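Local coordinates for protein elongation factor G (Thermus thermophilus, PDB 2DY1) that binds GTP and magnesium and, like its family, probably acts as a GTPase elongation factor in translation, at residues 481-486 and 553-558; 517-522 and 558-563; 167-172 and 252-257. All blocks are in the same frame, centred on the assembly; numbering follows the deposited sequence.

How the contacts relate
Two of the three contacts, 1 and 2, lie in domain IV, the third in the GTP-binding domain. Contact 3 comes first along the sequence and closes before the others open; it lies at the guanine end of the nucleotide. The centres of contacts 1 and 2 are about 9 Å apart, their segments alternate along the chain, and they share Leu558 and helix 549-566, which meets strand 477-489 in contact 1 and helix 509-520 in contact 2. From contact 3 the centres of contacts 1 and 2 lie about 82 and 74 Å away, across the chain's centre, so the nucleotide site and the domain IV core have no residues in common and do not touch.

Contact 1: residues 481-486 and 553-558; sequences GDVWLR and QIAASL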
loop_
_atom_site.group_PDB
_atom_site.type_symbol
_atom_site.label_atom_id
_atom_site.label_comp_id
_atom_site.label_asym_id
_atom_site.label_seq_id
_atom_site.Cartn_x
_atom_site.Cartn_y
_atom_site.Cartn_z
ATOM N N GLY A 481 -1.244 11.907 53.467
ATOM C CA GLY A 481 -2.186 11.156 52.650
ATOM C C GLY A 481 -2.352 9.797 53.296
ATOM O O GLY A 481 -1.370 9.167 53.684
ATOM N N ASP A 482 -3.595 9.324 53.415
ATOM C CA ASP A 482 -3.847 8.033 54.052
ATOM C C ASP A 482 -4.972 7.381 53.268
ATOM O O ASP A 482 -6.110 7.867 53.267
ATOM C CB ASP A 482 -4.258 8.274 55.507
ATOM C CG ASP A 482 -4.622 7.009 56.235
ATOM O OD1 ASP A 482 -5.127 7.128 57.370
ATOM O OD2 ASP A 482 -4.409 5.899 55.704
ATOM N N VAL A 483 -4.637 6.290 52.594
ATOM C CA VAL A 483 -5.586 5.583 51.745
ATOM C C VAL A 483 -5.651 4.093 52.016
ATOM O O VAL A 483 -4.619 3.423 52.107
ATOM C CB VAL A 483 -5.176 5.782 50.237
ATOM C CG1 VAL A 483 -6.086 4.975 49.318
ATOM C CG2 VAL A 483 -5.218 7.255 49.879
ATOM N N TRP A 484 -6.864 3.563 52.171
ATOM C CA TRP A 484 -7.018 2.135 52.318
ATOM C C TRP A 484 -7.595 1.674 50.976
ATOM O O TRP A 484 -8.663 2.134 50.538
ATOM C CB TRP A 484 -7.947 1.774 53.472
ATOM C CG TRP A 484 -7.260 1.928 54.788
ATOM C CD1 TRP A 484 -7.160 3.069 55.531
ATOM C CD2 TRP A 484 -6.546 0.909 55.510
ATOM N NE1 TRP A 484 -6.427 2.818 56.678
ATOM C CE2 TRP A 484 -6.039 1.506 56.688
ATOM C CE3 TRP A 484 -6.291 -0.450 55.275
ATOM C CZ2 TRP A 484 -5.285 0.787 57.633
ATOM C CZ3 TRP A 484 -5.543 -1.166 56.217
ATOM C CH2 TRP A 484 -5.051 -0.542 57.378
ATOM N N LEU A 485 -6.880 0.746 50.353
ATOM C CA LEU A 485 -7.207 0.226 49.030
ATOM C C LEU A 485 -7.428 -1.283 48.973
ATOM O O LEU A 485 -6.645 -2.053 49.520
ATOM C CB LEU A 485 -6.049 0.556 48.081
ATOM C CG LEU A 485 -6.121 -0.053 46.673
ATOM C CD1 LEU A 485 -7.181 0.694 45.871
ATOM C CD2 LEU A 485 -4.757 0.083 45.977
ATOM N N ARG A 486 -8.494 -1.696 48.298
ATOM C CA ARG A 486 -8.774 -3.115 48.097
ATOM C C ARG A 486 -8.693 -3.331 46.579
ATOM O O ARG A 486 -9.274 -2.568 45.811
ATOM C CB ARG A 486 -10.188 -3.454 48.603
ATOM C CG ARG A 486 -10.618 -4.902 48.441
ATOM C CD ARG A 486 -12.066 -5.042 48.920
ATOM N NE ARG A 486 -12.616 -6.394 48.808
ATOM C CZ ARG A 486 -12.371 -7.383 49.663
ATOM N NH1 ARG A 486 -11.576 -7.198 50.709
ATOM N NH2 ARG A 486 -12.939 -8.568 49.480
ATOM N N GLN A 553 -1.775 11.233 45.959
ATOM C CA GLN A 553 -1.341 10.471 44.784
ATOM C C GLN A 553 -0.293 9.479 45.251
ATOM O O GLN A 553 -0.299 8.318 44.849
ATOM C CB GLN A 553 -0.709 11.381 43.720
ATOM C CG GLN A 553 -1.625 12.439 43.141
ATOM C CD GLN A 553 -0.963 13.235 42.013
ATOM O OE1 GLN A 553 -1.315 14.390 41.769
ATOM N NE2 GLN A 553 -0.017 12.610 41.314
ATOM N N ILE A 554 0.626 9.943 46.102
ATOM C CA ILE A 554 1.668 9.065 46.612
ATOM C C ILE A 554 1.092 7.971 47.506
ATOM O O ILE A 554 1.450 6.803 47.377
ATOM C CB ILE A 554 2.737 9.855 47.424
ATOM C CG1 ILE A 554 3.390 10.918 46.537
ATOM C CG2 ILE A 554 3.774 8.889 47.978
ATOM C CD1 ILE A 554 4.383 11.798 47.279
ATOM N N ALA A 555 0.219 8.353 48.438
ATOM C CA ALA A 555 -0.376 7.370 49.333
ATOM C C ALA A 555 -1.105 6.301 48.514
ATOM O O ALA A 555 -1.015 5.110 48.810
ATOM C CB ALA A 555 -1.338 8.061 50.297
ATOM N N ALA A 556 -1.808 6.739 47.472
ATOM C CA ALA A 556 -2.550 5.817 46.613
ATOM C C ALA A 556 -1.590 4.886 45.858
ATOM O O ALA A 556 -1.829 3.678 45.759
ATOM C CB ALA A 556 -3.433 6.612 45.636
ATOM N N SER A 557 -0.484 5.445 45.365
ATOM C CA SER A 557 0.513 4.646 44.645
ATOM C C SER A 557 1.139 3.616 45.578
ATOM O O SER A 557 1.289 2.443 45.219
ATOM C CB SER A 557 1.593 5.561 44.053
ATOM O OG SER A 557 2.630 4.789 43.468
ATOM N N LEU A 558 1.497 4.052 46.789
ATOM C CA LEU A 558 2.079 3.157 47.784
ATOM C C LEU A 558 1.107 2.046 48.103
ATOM O O LEU A 558 1.498 0.883 48.237
ATOM C CB LEU A 558 2.417 3.934 49.063
ATOM C CG LEU A 558 3.597 4.908 48.998
ATOM C CD1 LEU A 558 3.763 5.607 50.346
ATOM C CD2 LEU A 558 4.870 4.143 48.639
#
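Ala555 rests its methyl group directly on the backbone of Gly481, with CB 3.6 Å from the carbonyl O of Gly481. It also faces the next peptide, Ala555 CB standing 4.1 Å from Asp482 N. Further along the strand, Val483 adds a second touch: its CG2 reaches Ala555 CB at 4.0 Å and lies 4.2 Å from Ala556 N. The branch that does this touching is set by the first torsion, which places CG1 anti to the backbone N (chi1 176°) and leaves CG2 anti to the carbonyl carbon, turned to the helix.

These small groups let strand 477-489 and helix 549-566 come close. The axes of the two short segments approach to 6.9 Å and run in nearly the same sense, 35° apart. Gly481 sits where a side chain would point toward the helix, and a CB there would lie only 3.1 Å from Ala555 CB, so its absence makes room for the alanine methyl.

Strand alternation sorts the neighbours. Asp482 points away from the helix, where its carboxylate is hydrogen-bonded to Ser541 and Gln467. Val483 and Leu485 turn inward; Val483 also touches Phe552 and Val537, and Leu485 extends the apolar layer to Ala559 and Phe560. Backbone hydrogen bonds to Tyr470 and Gly468 on one neighbouring strand and to Ser541 and Asn539 on the other hold the segment in the sheet. The outcome is a helix laid on one face of the mixed sheet of domain IV, a domain related to the ribosomal protein S5 family. Since methyl groups meet backbone and one another here without a hydrogen bond between the segments, cohesion rests on close apolar fit, while the carboxylate of Asp482 finds its partners on the side away from the helix.

Contact 2: residues 517-522 and 558-563; sequences KEAAKK and LAFKKV
Phe560 and Lys561 of helix 549-566 meet Ala519 and Ala520 of helix 509-520 in a helix-to-helix packing contact within domain IV. The tight part is apolar. The Phe560 side chain leaves its helix with CG anti to the backbone N (chi1 -176°). In its ring, CD1 lies 3.7 Å from Ala519 CB, while CZ lies 3.9 Å from Ala520 CB. Over one face, displaced toward the rim, Ala520 N stands 4.0 Å above the plane. Phe533, Leu485 and Leu487 also touch the phenylalanine.

The side nearer solvent is polar, and there Lys522 is loosely held: it turns its extended chain away, so its ammonium takes no part, and only the base of the residue is engaged. In Lys561 a bend at chi2 (-66°) turns CD toward the other segment; beyond it CE lies 3.6 Å from Ala519 CB, and the ammonium reaches the carbonyls of Ala519 and Lys522. Its bond to Lys522 O, 2.8 Å from Lys561 NZ, is weak in geometry. The other is better aligned: Lys561 NZ lies 3.0 Å from Ala519 O, in the carbonyl plane and on a lone pair, and the same oxygen also accepts from Lys522 N.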
loop_
_atom_site.group_PDB
_atom_site.type_symbol
_atom_site.label_atom_id
_atom_site.label_comp_id
_atom_site.label_asym_id
_atom_site.label_seq_id
_atom_site.Cartn_x
_atom_site.Cartn_y
_atom_site.Cartn_z
ATOM N N LYS A 517 -3.618 4.754 38.993
ATOM C CA LYS A 517 -3.333 4.553 37.578
ATOM C C LYS A 517 -1.833 4.664 37.299
ATOM O O LYS A 517 -1.279 3.888 36.520
ATOM C CB LYS A 517 -4.118 5.546 36.722
ATOM C CG LYS A 517 -5.610 5.226 36.606
ATOM C CD LYS A 517 -6.307 6.282 35.754
ATOM C CE LYS A 517 -7.751 5.920 35.465
ATOM N NZ LYS A 517 -8.417 6.961 34.626
ATOM N N GLU A 518 -1.167 5.606 37.958
ATOM C CA GLU A 518 0.267 5.779 37.752
ATOM C C GLU A 518 1.073 4.572 38.225
ATOM O O GLU A 518 1.987 4.120 37.531
ATOM C CB GLU A 518 0.733 7.075 38.433
ATOM C CG GLU A 518 0.058 8.309 37.817
ATOM C CD GLU A 518 0.300 9.606 38.584
ATOM O OE1 GLU A 518 0.685 9.549 39.771
ATOM O OE2 GLU A 518 0.082 10.687 37.995
ATOM N N ALA A 519 0.724 4.017 39.383
ATOM C CA ALA A 519 1.443 2.865 39.898
ATOM C C ALA A 519 1.132 1.637 39.057
ATOM O O ALA A 519 1.944 0.714 38.961
ATOM C CB ALA A 519 1.059 2.605 41.360
ATOM N N ALA A 520 -0.045 1.625 38.437
ATOM C CA ALA A 520 -0.430 0.480 37.630
ATOM C C ALA A 520 0.380 0.402 36.338
ATOM O O ALA A 520 0.391 -0.635 35.680
ATOM C CB ALA A 520 -1.932 0.525 37.326
ATOM N N LYS A 521 1.070 1.483 35.991
ATOM C CA LYS A 521 1.885 1.497 34.775
ATOM C C LYS A 521 3.058 0.530 34.897
ATOM O O LYS A 521 3.572 0.026 33.890
ATOM C CB LYS A 521 2.412 2.906 34.500
ATOM C CG LYS A 521 1.353 3.888 34.031
ATOM C CD LYS A 521 1.915 5.303 33.950
ATOM C CE LYS A 521 0.874 6.287 33.430
ATOM N NZ LYS A 521 1.374 7.694 33.453
ATOM N N LYS A 522 3.479 0.267 36.131
ATOM C CA LYS A 522 4.589 -0.641 36.378
ATOM C C LYS A 522 4.264 -1.689 37.441
ATOM O O LYS A 522 4.433 -1.447 38.634
ATOM C CB LYS A 522 5.822 0.156 36.795
ATOM C CG LYS A 522 6.403 1.003 35.674
ATOM C CD LYS A 522 7.670 1.721 36.117
ATOM C CE LYS A 522 8.306 2.483 34.959
ATOM N NZ LYS A 522 9.531 3.223 35.379
ATOM N N LEU A 558 1.497 4.052 46.789
ATOM C CA LEU A 558 2.079 3.157 47.784
ATOM C C LEU A 558 1.107 2.046 48.103
ATOM O O LEU A 558 1.498 0.883 48.237
ATOM C CB LEU A 558 2.417 3.934 49.063
ATOM C CG LEU A 558 3.597 4.908 48.998
ATOM C CD1 LEU A 558 3.763 5.607 50.346
ATOM C CD2 LEU A 558 4.870 4.143 48.639
ATOM N N ALA A 559 -0.173 2.403 48.218
ATOM C CA ALA A 559 -1.195 1.414 48.509
ATOM C C ALA A 559 -1.270 0.414 47.361
ATOM O O ALA A 559 -1.326 -0.790 47.589
ATOM C CB ALA A 559 -2.559 2.099 48.729
ATOM N N PHE A 560 -1.260 0.903 46.124
ATOM C CA PHE A 560 -1.329 -0.012 44.992
ATOM C C PHE A 560 -0.159 -1.006 44.978
ATOM O O PHE A 560 -0.355 -2.214 44.829
ATOM C CB PHE A 560 -1.379 0.761 43.669
ATOM C CG PHE A 560 -1.552 -0.129 42.473
ATOM C CD1 PHE A 560 -0.443 -0.692 41.842
ATOM C CD2 PHE A 560 -2.825 -0.474 42.029
ATOM C CE1 PHE A 560 -0.599 -1.598 40.777
ATOM C CE2 PHE A 560 -2.995 -1.382 40.967
ATOM C CZ PHE A 560 -1.878 -1.940 40.348
ATOM N N LYS A 561 1.058 -0.501 45.139
ATOM C CA LYS A 561 2.231 -1.377 45.134
ATOM C C LYS A 561 2.168 -2.452 46.218
ATOM O O LYS A 561 2.429 -3.630 45.959
ATOM C CB LYS A 561 3.503 -0.550 45.318
ATOM C CG LYS A 561 3.700 0.549 44.290
ATOM C CD LYS A 561 3.923 -0.006 42.888
ATOM C CE LYS A 561 4.304 1.111 41.915
ATOM N NZ LYS A 561 4.552 0.611 40.533
ATOM N N LYS A 562 1.820 -2.049 47.438
ATOM C CA LYS A 562 1.728 -2.994 48.546
ATOM C C LYS A 562 0.649 -4.040 48.311
ATOM O O LYS A 562 0.881 -5.238 48.449
ATOM C CB LYS A 562 1.419 -2.239 49.845
ATOM C CG LYS A 562 1.179 -3.145 51.045
ATOM C CD LYS A 562 0.707 -2.357 52.271
ATOM C CE LYS A 562 1.663 -1.212 52.621
ATOM N NZ LYS A 562 1.269 -0.487 53.880
ATOM N N VAL A 563 -0.546 -3.582 47.944
ATOM C CA VAL A 563 -1.645 -4.506 47.752
ATOM C C VAL A 563 -1.492 -5.457 46.566
ATOM O O VAL A 563 -1.811 -6.640 46.676
ATOM C CB VAL A 563 -2.988 -3.732 47.644
ATOM C CG1 VAL A 563 -4.149 -4.709 47.543
ATOM C CG2 VAL A 563 -3.158 -2.839 48.877
#

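Contact 3: residues 167-172 and 252-257; sequences GKWVGL and LASGER. With GTP (guanosine-5'-triphosphate), chain C.
Trp169 and Leu252 each carry CG anti to the backbone N (chi1 174° and -177°), and their side chains slide past one another in opposite directions until Trp169 CZ2 lies 3.6 Å from Leu252 CG. At the far edge of the indole, near its plane, CH2 meets Ser254 CB at 3.6 Å. Leu172 adds its CD2, 3.7 Å from Leu252 CB.

Ser254 turns this packing toward the nucleotide. Its OG donates to O6 of GTP at 2.6 Å and, in an ST motif, accepts from Arg257 N at 3.0 Å in a nearly straight bond (171°), so the hydroxyl acts as donor and acceptor at once. Glu256 OE1 takes a hydrogen bond from the ribose O2' at 2.6 Å. An alanine in place of Trp169 would probably leave Leu252 and Ser254 CB without their indole neighbour and open a gap behind the guanine-binding loop.

At the margin, one water joins Trp169 O to Arg257 NH2; Lys168 NZ, of like charge, stands 4.3 Å from Arg257 NH2.

In the P-loop GTPase fold, strand 156-165 lies between strands 248-252 and 168-174, with Pro162 touching both Trp169 and Leu252. Val170 and Gly171 form a classic beta bulge opposite Leu163, and the loop bearing Ser254 leads from strand 248-252 toward helix 261-271.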
loop_
_atom_site.group_PDB
_atom_site.type_symbol
_atom_site.label_atom_id
_atom_site.label_comp_id
_atom_site.label_asym_id
_atom_site.label_seq_id
_atom_site.Cartn_x
_atom_site.Cartn_y
_atom_site.Cartn_z
ATOM N N GLY A 167 6.312 -22.036 -35.644
ATOM C CA GLY A 167 6.336 -22.124 -34.191
ATOM C C GLY A 167 6.929 -20.937 -33.448
ATOM O O GLY A 167 6.841 -20.874 -32.225
ATOM N N LYS A 168 7.521 -19.994 -34.176
ATOM C CA LYS A 168 8.126 -18.826 -33.558
ATOM C C LYS A 168 7.194 -17.619 -33.641
ATOM O O LYS A 168 6.662 -17.317 -34.714
ATOM C CB LYS A 168 9.437 -18.502 -34.267
ATOM C CG LYS A 168 10.142 -17.249 -33.765
ATOM C CD LYS A 168 11.382 -16.982 -34.591
ATOM C CE LYS A 168 12.123 -15.742 -34.132
ATOM N NZ LYS A 168 13.233 -15.414 -35.074
ATOM N N TRP A 169 6.998 -16.935 -32.517
ATOM C CA TRP A 169 6.138 -15.740 -32.502
ATOM C C TRP A 169 6.918 -14.608 -33.159
ATOM O O TRP A 169 7.993 -14.236 -32.684
ATOM C CB TRP A 169 5.793 -15.364 -31.069
ATOM C CG TRP A 169 5.035 -14.074 -30.967
ATOM C CD1 TRP A 169 3.950 -13.694 -31.720
ATOM C CD2 TRP A 169 5.270 -13.019 -30.035
ATOM N NE1 TRP A 169 3.495 -12.464 -31.306
ATOM C CE2 TRP A 169 4.286 -12.027 -30.273
ATOM C CE3 TRP A 169 6.218 -12.812 -29.020
ATOM C CZ2 TRP A 169 4.217 -10.848 -29.531
ATOM C CZ3 TRP A 169 6.152 -11.629 -28.283
ATOM C CH2 TRP A 169 5.154 -10.665 -28.546
ATOM N N VAL A 170 6.376 -14.061 -34.241
ATOM C CA VAL A 170 7.042 -12.999 -34.994
ATOM C C VAL A 170 6.217 -11.750 -35.209
ATOM O O VAL A 170 6.730 -10.763 -35.733
ATOM C CB VAL A 170 7.477 -13.480 -36.409
ATOM C CG1 VAL A 170 8.420 -14.667 -36.281
ATOM C CG2 VAL A 170 6.243 -13.864 -37.255
ATOM N N GLY A 171 4.950 -11.770 -34.811
ATOM C CA GLY A 171 4.148 -10.595 -35.067
ATOM C C GLY A 171 2.717 -10.632 -34.590
ATOM O O GLY A 171 2.348 -11.394 -33.695
ATOM N N LEU A 172 1.910 -9.798 -35.241
ATOM C CA LEU A 172 0.520 -9.622 -34.875
ATOM C C LEU A 172 -0.442 -9.757 -36.028
ATOM O O LEU A 172 -0.119 -9.416 -37.169
ATOM C CB LEU A 172 0.301 -8.194 -34.334
ATOM C CG LEU A 172 1.148 -7.653 -33.190
ATOM C CD1 LEU A 172 0.669 -6.256 -32.823
ATOM C CD2 LEU A 172 1.017 -8.595 -32.004
ATOM N N LEU A 252 -1.356 -7.455 -27.771
ATOM C CA LEU A 252 -0.174 -8.292 -27.645
ATOM C C LEU A 252 1.044 -7.439 -27.971
ATOM O O LEU A 252 1.114 -6.842 -29.053
ATOM C CB LEU A 252 -0.306 -9.452 -28.650
ATOM C CG LEU A 252 0.684 -10.597 -28.798
ATOM C CD1 LEU A 252 0.917 -11.323 -27.479
ATOM C CD2 LEU A 252 0.082 -11.556 -29.837
ATOM N N ALA A 253 2.011 -7.372 -27.051
ATOM C CA ALA A 253 3.221 -6.592 -27.314
ATOM C C ALA A 253 4.326 -7.049 -26.376
ATOM O O ALA A 253 4.054 -7.525 -25.279
ATOM C CB ALA A 253 2.958 -5.081 -27.112
ATOM N N SER A 254 5.569 -6.908 -26.828
ATOM C CA SER A 254 6.719 -7.281 -26.012
ATOM C C SER A 254 7.813 -6.240 -26.222
ATOM O O SER A 254 8.200 -5.957 -27.349
ATOM C CB SER A 254 7.269 -8.643 -26.419
ATOM O OG SER A 254 8.566 -8.826 -25.867
ATOM N N GLY A 255 8.300 -5.654 -25.130
ATOM C CA GLY A 255 9.370 -4.685 -25.293
ATOM C C GLY A 255 10.704 -5.387 -25.498
ATOM O O GLY A 255 11.629 -4.813 -26.050
ATOM N N GLU A 256 10.772 -6.658 -25.095
ATOM C CA GLU A 256 12.014 -7.437 -25.208
ATOM C C GLU A 256 12.215 -7.891 -26.652
ATOM O O GLU A 256 13.307 -7.794 -27.187
ATOM C CB GLU A 256 11.937 -8.643 -24.276
ATOM C CG GLU A 256 13.234 -9.398 -24.081
ATOM C CD GLU A 256 14.194 -8.652 -23.187
ATOM O OE1 GLU A 256 13.730 -8.082 -22.170
ATOM O OE2 GLU A 256 15.407 -8.641 -23.493
ATOM N N ARG A 257 11.146 -8.365 -27.286
ATOM C CA ARG A 257 11.216 -8.808 -28.682
ATOM C C ARG A 257 10.923 -7.655 -29.652
ATOM O O ARG A 257 11.021 -7.823 -30.866
ATOM C CB ARG A 257 10.187 -9.925 -28.934
ATOM C CG ARG A 257 10.321 -11.158 -28.072
ATOM C CD ARG A 257 11.619 -11.871 -28.371
ATOM N NE ARG A 257 11.715 -12.187 -29.789
ATOM C CZ ARG A 257 12.842 -12.527 -30.407
ATOM N NH1 ARG A 257 13.981 -12.595 -29.728
ATOM N NH2 ARG A 257 12.832 -12.793 -31.708
HETATM P PG GTP C . 8.219 -5.028 -11.760
HETATM O O1G GTP C . 9.253 -5.705 -10.734
HETATM O O2G GTP C . 8.583 -3.474 -11.925
HETATM O O3G GTP C . 6.804 -5.236 -11.380
HETATM O O3B GTP C . 8.588 -5.765 -13.144
HETATM P PB GTP C . 8.150 -5.254 -14.601
HETATM O O1B GTP C . 6.729 -5.613 -14.821
HETATM O O2B GTP C . 8.535 -3.833 -14.770
HETATM O O3A GTP C . 8.994 -6.234 -15.551
HETATM P PA GTP C . 10.429 -5.872 -16.169
HETATM O O1A GTP C . 10.243 -4.948 -17.310
HETATM O O2A GTP C . 11.335 -5.469 -15.069
HETATM O "O5'" GTP C . 10.915 -7.281 -16.769
HETATM C "C5'" GTP C . 11.337 -8.302 -15.863
HETATM C "C4'" GTP C . 12.094 -9.389 -16.622
HETATM O "O4'" GTP C . 11.242 -9.804 -17.702
HETATM C "C3'" GTP C . 13.352 -8.798 -17.263
HETATM O "O3'" GTP C . 14.357 -9.812 -17.344
HETATM C "C2'" GTP C . 12.868 -8.419 -18.662
HETATM O "O2'" GTP C . 13.968 -8.475 -19.575
HETATM C "C1'" GTP C . 11.957 -9.615 -18.932
HETATM N N9 GTP C . 10.987 -9.369 -20.023
HETATM C C8 GTP C . 10.137 -8.347 -20.102
HETATM N N7 GTP C . 9.325 -8.519 -21.142
HETATM C C5 GTP C . 9.661 -9.660 -21.738
HETATM C C6 GTP C . 9.177 -10.341 -22.850
HETATM O O6 GTP C . 8.207 -9.933 -23.488
HETATM N N1 GTP C . 9.796 -11.542 -23.221
HETATM C C2 GTP C . 10.874 -12.032 -22.474
HETATM N N2 GTP C . 11.463 -13.174 -22.820
HETATM N N3 GTP C . 11.309 -11.349 -21.404
HETATM C C4 GTP C . 10.731 -10.198 -21.032
HETATM O O HOH W 1 10.459 -12.848 -33.339
#